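Local coordinates for putative TIM-barrel metal-dependent hydrolase (Mycobacterium avium subsp. paratuberculosis S397, PDB 4DZI), which is a putative TIM-barrel metal-dependent hydrolase of the amidohydrolase family, which binds two cadmium ions and probably catalyses a hydrolytic reaction, at residues 225-230 with 287-292; 328-333 with 348-353. All coordinates share one frame; numbering follows the deposited sequence.

Interaction 1 of 2, residues 225-230 with 287-292. With CD (cadmium ion), chain Q.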
ATOM      1  N   VAL C 225       1.937 -30.067  -0.566  1.00 19.21           N
ATOM      2  CA  VAL C 225       2.368 -29.241  -1.691  1.00 19.88           C
ATOM      3  C   VAL C 225       2.122 -27.751  -1.372  1.00 14.33           C
ATOM      4  O   VAL C 225       0.964 -27.335  -1.139  1.00 16.26           O
ATOM      5  CB  VAL C 225       1.605 -29.652  -2.976  1.00 20.10           C
ATOM      6  CG1 VAL C 225       1.740 -28.589  -4.069  1.00 19.42           C
ATOM      7  CG2 VAL C 225       2.105 -31.014  -3.473  1.00 19.99           C
ATOM      8  N   PRO C 226       3.204 -26.941  -1.361  1.00 17.38           N
ATOM      9  CA  PRO C 226       3.022 -25.516  -1.052  1.00 19.05           C
ATOM     10  C   PRO C 226       2.311 -24.740  -2.147  1.00 18.37           C
ATOM     11  O   PRO C 226       2.335 -25.121  -3.315  1.00 14.97           O
ATOM     12  CB  PRO C 226       4.459 -24.987  -0.890  1.00 16.57           C
ATOM     13  CG  PRO C 226       5.366 -26.163  -0.954  1.00 23.23           C
ATOM     14  CD  PRO C 226       4.616 -27.301  -1.579  1.00 17.88           C
ATOM     15  N   VAL C 227       1.693 -23.630  -1.760  1.00 17.71           N
ATOM     16  CA  VAL C 227       1.213 -22.659  -2.722  1.00 17.34           C
ATOM     17  C   VAL C 227       2.311 -21.619  -2.878  1.00 16.16           C
ATOM     18  O   VAL C 227       2.850 -21.103  -1.890  1.00 17.55           O
ATOM     19  CB  VAL C 227      -0.114 -21.994  -2.276  1.00 13.46           C
ATOM     20  CG1 VAL C 227      -0.022 -21.460  -0.843  1.00 13.57           C
ATOM     21  CG2 VAL C 227      -0.526 -20.914  -3.277  1.00 14.67           C
ATOM     22  N   GLY C 228       2.652 -21.304  -4.124  1.00 13.91           N
ATOM     23  CA  GLY C 228       3.633 -20.247  -4.342  1.00 12.88           C
ATOM     24  C   GLY C 228       2.947 -19.018  -4.891  1.00 14.55           C
ATOM     25  O   GLY C 228       1.995 -19.124  -5.658  1.00 12.18           O
ATOM     26  N   PHE C 229       3.428 -17.848  -4.446  1.00 12.59           N
ATOM     27  CA  PHE C 229       2.917 -16.558  -4.895  1.00 11.16           C
ATOM     28  C   PHE C 229       4.063 -15.801  -5.561  1.00 10.92           C
ATOM     29  O   PHE C 229       4.986 -15.319  -4.891  1.00 12.00           O
ATOM     30  CB  PHE C 229       2.402 -15.712  -3.694  1.00 10.29           C
ATOM     31  CG  PHE C 229       1.166 -16.283  -3.051  1.00 11.65           C
ATOM     32  CD1 PHE C 229      -0.048 -16.254  -3.710  1.00 11.15           C
ATOM     33  CD2 PHE C 229       1.234 -16.884  -1.799  1.00 16.82           C
ATOM     34  CE1 PHE C 229      -1.190 -16.801  -3.122  1.00 17.18           C
ATOM     35  CE2 PHE C 229       0.087 -17.445  -1.208  1.00 14.08           C
ATOM     36  CZ  PHE C 229      -1.120 -17.402  -1.876  1.00 15.17           C
ATOM     37  N   HIS C 230       4.024 -15.720  -6.885  1.00 10.93           N
ATOM     38  CA  HIS C 230       5.092 -15.058  -7.633  1.00 11.75           C
ATOM     39  C   HIS C 230       4.596 -13.779  -8.184  1.00 13.22           C
ATOM     40  O   HIS C 230       3.444 -13.716  -8.620  1.00 12.85           O
ATOM     41  CB  HIS C 230       5.510 -15.937  -8.829  1.00 10.25           C
ATOM     42  CG  HIS C 230       6.703 -15.384  -9.602  1.00  8.77           C
ATOM     43  ND1 HIS C 230       6.604 -14.378 -10.517  1.00 10.85           N
ATOM     44  CD2 HIS C 230       8.053 -15.697  -9.515  1.00 12.16           C
ATOM     45  CE1 HIS C 230       7.826 -14.085 -10.995  1.00 11.68           C
ATOM     46  NE2 HIS C 230       8.715 -14.872 -10.379  1.00 13.96           N
ATOM     47  N   LEU C 287      -0.724 -26.110   5.715  1.00 19.70           N
ATOM     48  CA  LEU C 287      -0.514 -25.434   4.414  1.00 19.87           C
ATOM     49  C   LEU C 287       0.772 -24.631   4.436  1.00 16.89           C
ATOM     50  O   LEU C 287       1.025 -23.873   5.375  1.00 16.82           O
ATOM     51  CB  LEU C 287      -1.682 -24.523   4.064  1.00 14.91           C
ATOM     52  CG  LEU C 287      -1.598 -23.879   2.668  1.00 16.70           C
ATOM     53  CD1 LEU C 287      -1.779 -24.927   1.560  1.00 17.60           C
ATOM     54  CD2 LEU C 287      -2.710 -22.837   2.515  1.00 15.22           C
ATOM     55  N   LYS C 288       1.613 -24.829   3.412  1.00 15.77           N
ATOM     56  CA  LYS C 288       2.863 -24.103   3.276  1.00 14.85           C
ATOM     57  C   LYS C 288       2.714 -23.110   2.139  1.00 14.23           C
ATOM     58  O   LYS C 288       2.047 -23.384   1.142  1.00 14.76           O
ATOM     59  CB  LYS C 288       4.018 -25.069   3.021  1.00 17.03           C
ATOM     60  CG  LYS C 288       4.273 -26.020   4.198  1.00 15.43           C
ATOM     61  CD  LYS C 288       5.295 -27.091   3.805  1.00 22.49           C
ATOM     62  CE  LYS C 288       4.602 -28.080   2.872  1.00 24.41           C
ATOM     63  NZ  LYS C 288       5.542 -28.924   2.071  1.00 22.21           N
ATOM     64  N   ALA C 289       3.274 -21.921   2.329  1.00 13.87           N
ATOM     65  CA  ALA C 289       3.250 -20.927   1.270  1.00 14.00           C
ATOM     66  C   ALA C 289       4.631 -20.347   1.047  1.00 13.88           C
ATOM     67  O   ALA C 289       5.483 -20.284   1.961  1.00 13.56           O
ATOM     68  CB  ALA C 289       2.275 -19.804   1.616  1.00 15.40           C
ATOM     69  N   VAL C 290       4.872 -19.875  -0.169  1.00  9.99           N
ATOM     70  CA  VAL C 290       6.186 -19.290  -0.463  1.00 12.35           C
ATOM     71  C   VAL C 290       5.976 -18.055  -1.333  1.00 11.98           C
ATOM     72  O   VAL C 290       5.215 -18.083  -2.285  1.00 13.11           O
ATOM     73  CB  VAL C 290       7.193 -20.278  -1.152  1.00 14.68           C
ATOM     74  CG1 VAL C 290       6.606 -20.874  -2.442  1.00 13.47           C
ATOM     75  CG2 VAL C 290       8.541 -19.583  -1.432  1.00 12.76           C
ATOM     76  N   SER C 291       6.695 -16.977  -0.993  1.00  9.41           N
ATOM     77  CA  SER C 291       6.681 -15.728  -1.771  1.00  9.57           C
ATOM     78  C   SER C 291       7.912 -15.676  -2.656  1.00 11.07           C
ATOM     79  O   SER C 291       9.034 -15.797  -2.151  1.00 11.73           O
ATOM     80  CB  SER C 291       6.677 -14.538  -0.790  1.00  9.95           C
ATOM     81  OG  SER C 291       6.945 -13.323  -1.481  1.00 12.33           O
ATOM     82  N   ILE C 292       7.709 -15.552  -3.968  1.00 10.34           N
ATOM     83  CA  ILE C 292       8.835 -15.526  -4.914  1.00  9.17           C
ATOM     84  C   ILE C 292       8.836 -14.233  -5.747  1.00 10.69           C
ATOM     85  O   ILE C 292       7.820 -13.871  -6.348  1.00 11.69           O
ATOM     86  CB  ILE C 292       8.755 -16.757  -5.860  1.00 11.17           C
ATOM     87  CG1 ILE C 292       8.516 -18.052  -5.053  1.00 13.13           C
ATOM     88  CG2 ILE C 292      10.011 -16.843  -6.738  1.00 11.05           C
ATOM     89  CD1 ILE C 292       8.333 -19.302  -5.907  1.00 16.46           C
TER
HETATM   90 CD    CD Q 502      11.019 -14.816 -10.875  1.00 12.10          CD
HETATM   91  O   HOH W   1       1.236 -27.153   1.715  1.00 17.49           O

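Interaction 2 of 2, residues 328-333 with 348-353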
ATOM      1  N   ASN C 328       4.340 -20.765   8.608  1.00 15.78           N
ATOM      2  CA  ASN C 328       3.809 -21.338   7.380  1.00 14.86           C
ATOM      3  C   ASN C 328       4.350 -20.759   6.078  1.00 15.01           C
ATOM      4  O   ASN C 328       3.992 -21.248   5.018  1.00 16.83           O
ATOM      5  CB  ASN C 328       2.290 -21.240   7.366  1.00 16.38           C
ATOM      6  CG  ASN C 328       1.655 -22.069   8.461  1.00 23.18           C
ATOM      7  OD1 ASN C 328       1.742 -21.717   9.646  1.00 27.44           O
ATOM      8  ND2 ASN C 328       1.008 -23.174   8.074  1.00 22.24           N
ATOM      9  N   VAL C 329       5.154 -19.694   6.160  1.00 13.99           N
ATOM     10  CA  VAL C 329       5.527 -18.916   4.967  1.00 14.74           C
ATOM     11  C   VAL C 329       7.046 -18.828   4.825  1.00 16.79           C
ATOM     12  O   VAL C 329       7.780 -18.439   5.735  1.00 16.18           O
ATOM     13  CB  VAL C 329       4.920 -17.490   4.984  1.00 13.95           C
ATOM     14  CG1 VAL C 329       5.277 -16.683   3.723  1.00 13.53           C
ATOM     15  CG2 VAL C 329       3.398 -17.572   5.182  1.00 16.00           C
ATOM     16  N   TRP C 330       7.522 -19.197   3.632  1.00 10.48           N
ATOM     17  CA  TRP C 330       8.890 -19.008   3.254  1.00 12.95           C
ATOM     18  C   TRP C 330       8.982 -17.837   2.305  1.00 13.59           C
ATOM     19  O   TRP C 330       8.081 -17.592   1.524  1.00 14.73           O
ATOM     20  CB  TRP C 330       9.362 -20.272   2.510  1.00 12.86           C
ATOM     21  CG  TRP C 330       9.724 -21.471   3.368  1.00 12.47           C
ATOM     22  CD1 TRP C 330      10.994 -21.983   3.620  1.00 15.09           C
ATOM     23  CD2 TRP C 330       8.806 -22.392   4.038  1.00 12.77           C
ATOM     24  NE1 TRP C 330      10.910 -23.097   4.403  1.00 15.32           N
ATOM     25  CE2 TRP C 330       9.630 -23.389   4.690  1.00 13.49           C
ATOM     26  CE3 TRP C 330       7.428 -22.458   4.181  1.00 14.51           C
ATOM     27  CZ2 TRP C 330       9.077 -24.426   5.442  1.00 14.77           C
ATOM     28  CZ3 TRP C 330       6.882 -23.487   4.946  1.00 18.30           C
ATOM     29  CH2 TRP C 330       7.694 -24.462   5.549  1.00 18.16           C
ATOM     30  N   ILE C 331      10.112 -17.158   2.327  1.00 11.26           N
ATOM     31  CA  ILE C 331      10.286 -15.948   1.517  1.00 10.43           C
ATOM     32  C   ILE C 331      11.614 -15.939   0.763  1.00 11.51           C
ATOM     33  O   ILE C 331      12.687 -16.068   1.373  1.00 13.31           O
ATOM     34  CB  ILE C 331      10.232 -14.713   2.422  1.00 13.69           C
ATOM     35  CG1 ILE C 331       8.846 -14.618   3.068  1.00 16.58           C
ATOM     36  CG2 ILE C 331      10.522 -13.460   1.590  1.00 16.95           C
ATOM     37  CD1 ILE C 331       8.764 -13.536   4.122  1.00 22.03           C
ATOM     38  N   ALA C 332      11.552 -15.787  -0.565  1.00 11.51           N
ATOM     39  CA  ALA C 332      12.754 -15.489  -1.349  1.00 12.59           C
ATOM     40  C   ALA C 332      12.934 -13.972  -1.390  1.00 15.45           C
ATOM     41  O   ALA C 332      12.163 -13.283  -2.057  1.00 18.26           O
ATOM     42  CB  ALA C 332      12.605 -16.010  -2.788  1.00 14.36           C
ATOM     43  N   PRO C 333      13.934 -13.448  -0.693  1.00 14.26           N
ATOM     44  CA  PRO C 333      14.103 -11.989  -0.659  1.00 15.50           C
ATOM     45  C   PRO C 333      14.729 -11.431  -1.939  1.00 15.29           C
ATOM     46  O   PRO C 333      15.278 -12.166  -2.792  1.00 17.26           O
ATOM     47  CB  PRO C 333      15.093 -11.793   0.501  1.00 15.74           C
ATOM     48  CG  PRO C 333      15.976 -13.047   0.396  1.00 15.79           C
ATOM     49  CD  PRO C 333      14.946 -14.134   0.134  1.00 17.43           C
ATOM     50  N   VAL C 348      16.029 -17.697  10.111  1.00 17.69           N
ATOM     51  CA  VAL C 348      16.869 -18.016   8.989  1.00 17.46           C
ATOM     52  C   VAL C 348      16.296 -19.194   8.179  1.00 15.62           C
ATOM     53  O   VAL C 348      16.561 -19.304   6.962  1.00 17.37           O
ATOM     54  CB  VAL C 348      18.286 -18.331   9.466  1.00 21.16           C
ATOM     55  CG1 VAL C 348      18.277 -19.592  10.317  1.00 19.26           C
ATOM     56  CG2 VAL C 348      19.230 -18.447   8.290  1.00 24.98           C
ATOM     57  N   ASP C 349      15.506 -20.055   8.830  1.00 17.89           N
ATOM     58  CA  ASP C 349      14.987 -21.228   8.126  0.50 16.19           C
ATOM     59  C   ASP C 349      13.928 -20.895   7.081  1.00 15.42           C
ATOM     60  O   ASP C 349      13.548 -21.749   6.271  1.00 13.92           O
ATOM     61  CB  ASP C 349      14.431 -22.263   9.108  0.50 13.99           C
ATOM     62  CG  ASP C 349      13.283 -21.711   9.943  0.50 21.62           C
ATOM     63  OD1 ASP C 349      13.524 -20.783  10.758  0.50 30.65           O
ATOM     64  OD2 ASP C 349      12.150 -22.203   9.775  0.50 33.86           O
ATOM     65  N   LYS C 350      13.433 -19.649   7.072  1.00 12.34           N
ATOM     66  CA  LYS C 350      12.401 -19.284   6.118  1.00 13.47           C
ATOM     67  C   LYS C 350      12.931 -18.469   4.938  1.00 12.61           C
ATOM     68  O   LYS C 350      12.146 -18.076   4.052  1.00 15.69           O
ATOM     69  CB  LYS C 350      11.286 -18.500   6.842  1.00 14.26           C
ATOM     70  CG  LYS C 350      10.466 -19.412   7.769  1.00 17.77           C
ATOM     71  CD  LYS C 350       9.911 -20.612   7.006  1.00 18.13           C
ATOM     72  CE  LYS C 350       8.683 -21.207   7.670  1.00 28.71           C
ATOM     73  NZ  LYS C 350       9.085 -22.160   8.724  1.00 31.24           N
ATOM     74  N   ILE C 351      14.243 -18.232   4.912  1.00 10.21           N
ATOM     75  CA  ILE C 351      14.846 -17.418   3.844  1.00 12.17           C
ATOM     76  C   ILE C 351      15.305 -18.335   2.708  1.00 12.92           C
ATOM     77  O   ILE C 351      16.048 -19.291   2.940  1.00 17.44           O
ATOM     78  CB  ILE C 351      16.022 -16.599   4.391  1.00 13.09           C
ATOM     79  CG1 ILE C 351      15.516 -15.605   5.438  1.00 14.57           C
ATOM     80  CG2 ILE C 351      16.746 -15.866   3.273  1.00 11.65           C
ATOM     81  CD1 ILE C 351      16.646 -14.796   6.069  1.00 17.60           C
ATOM     82  N   LEU C 352      14.819 -18.047   1.503  1.00 11.39           N
ATOM     83  CA  LEU C 352      15.172 -18.847   0.340  1.00 13.90           C
ATOM     84  C   LEU C 352      16.026 -18.133  -0.676  1.00 17.63           C
ATOM     85  O   LEU C 352      15.734 -17.005  -1.099  1.00 14.84           O
ATOM     86  CB  LEU C 352      13.900 -19.325  -0.368  1.00 12.25           C
ATOM     87  CG  LEU C 352      12.951 -20.233   0.413  1.00 12.43           C
ATOM     88  CD1 LEU C 352      11.638 -20.481  -0.299  1.00 13.88           C
ATOM     89  CD2 LEU C 352      13.679 -21.563   0.630  1.00 15.57           C
ATOM     90  N   PHE C 353      17.058 -18.810  -1.154  1.00 13.65           N
ATOM     91  CA  PHE C 353      17.749 -18.350  -2.351  1.00 11.99           C
ATOM     92  C   PHE C 353      16.953 -18.556  -3.640  1.00 12.29           C
ATOM     93  O   PHE C 353      16.477 -19.660  -3.927  1.00 11.94           O
ATOM     94  CB  PHE C 353      19.106 -19.062  -2.435  1.00 13.62           C
ATOM     95  CG  PHE C 353      19.613 -19.253  -3.829  1.00 17.94           C
ATOM     96  CD1 PHE C 353      20.011 -18.176  -4.610  1.00 15.43           C
ATOM     97  CD2 PHE C 353      19.695 -20.538  -4.353  1.00 15.89           C
ATOM     98  CE1 PHE C 353      20.497 -18.388  -5.899  1.00 14.72           C
ATOM     99  CE2 PHE C 353      20.163 -20.756  -5.640  1.00 21.00           C
ATOM    100  CZ  PHE C 353      20.595 -19.688  -6.401  1.00 14.44           C
TER
HETATM  101  O   HOH W   2      12.900 -24.368   6.296  1.00 17.27           O
HETATM  102  O   HOH W   3      16.305 -14.908  -2.860  1.00 27.41           O

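Interaction 1 of 2, residues 225-230 with 287-292
V227 to H230 run parallel to A289 to I292, joined by alternating backbone hydrogen bonds. V227 N reaches K288 O, V290 N returns to V227 O, F229 N meets V290 O at 2.8 Å, and I292 N donates almost straight (177°) to F229 O. Packing is tightest on the face carrying G228, H230, V290 and I292. V290 has CG1 between its own backbone N and carbonyl carbon (chi1 56°), which brings this methyl to 3.6 Å from G228 CA; glycine, without a side chain, suits so close an approach. At the C-terminal ends of the strands, I292 CG2 touches H230 CD2 at 3.6 Å, the two side chains crossing at about a right angle, while I292 O lies over one face of the imidazole. With CG anti to its backbone N (chi1 -175°), H230 places NE2 2.4 Å from a cadmium ion also bound by D13, H15, E293 and D356. On the other face, small A289 fits between larger neighbours: its CB meets V227 CG1 at 3.8 Å and lies at the edge of the F229 ring, one face of which has V227 CG2 above it, toward the rim.

The N-terminal end is looser. There a water accepts from K288 N and gives a weak bond to V225 O, bridging the backbones where they do not bond directly. K288, partly exposed, lies alongside P226, CB to CB 3.9 Å, and its long chain carries NZ to hydrogen bonds with the carbonyl oxygens of G224, L392 and G394, which probably stabilise its charge.

Helices 214-223, 266-277 and 280-283 cover the face bearing V227, F229, A289 and S291, while strands 192-193 and 329-331 flank the pair within a four-stranded parallel sheet, consistent with part of a TIM barrel.

Interaction 2 of 2, residues 328-333 with 348-353
K350 lies across one face of the W330 indole, its chain bent at chi2 (-55°) and chi4 (-85°) to follow the ring, which W330 presents with CG anti to its carbonyl carbon (chi1 -79°). K350 CD makes a CH-pi contact 3.5 Å from the centroid of the five-membered ring, and NZ a cation-pi contact 4.2 Å from that of the six-membered ring. Lysine suits this place: its methylenes cover the indole while its charge meets the pi cloud. NZ also forms a salt bridge to D349 OD2 (3.2 Å), though D349 has two conformers, and a weak hydrogen bond to N327 O. A water links the indole NE1 to D349 O. L352 CD1 packs 3.6 Å from W330 CB.

Two backbone bonds fix the register: I331 N gives a nearly straight one to K350 O (2.8 Å), and L352 N approaches I331 O from above its carbonyl plane. Beyond them P333, which has no backbone N-H to satisfy, sets CD 3.2 Å from L352 O and also against I351 CG2.

Helix 339-346 packs against I331, P333 and I351, helix 378-393 covers W330 and L352, and V12 of strand 9-15 touches A332 and L352, while strand 329-331 pairs with strand 289-292.

How the interactions relate
Interaction 1 closes before interaction 2 opens along the chain, and their centres lie about 10 Å apart. They meet through strands 289-292 and 329-331, neighbours in one parallel sheet: A289 O probably accepts from W330 N at 2.9 Å, and L287 O from N328 ND2. V290 CG2 packs on L352 CD1, joining the two contacts through side chains as well. Segment 348-353 then carries the succession on toward strand 9-15, as expected of a barrel wall. Interaction 1 supplies H230 to one cadmium directly, whereas interaction 2 stands farther back; the chain right after 348-353 brings D356, H359 and E361 to the metals.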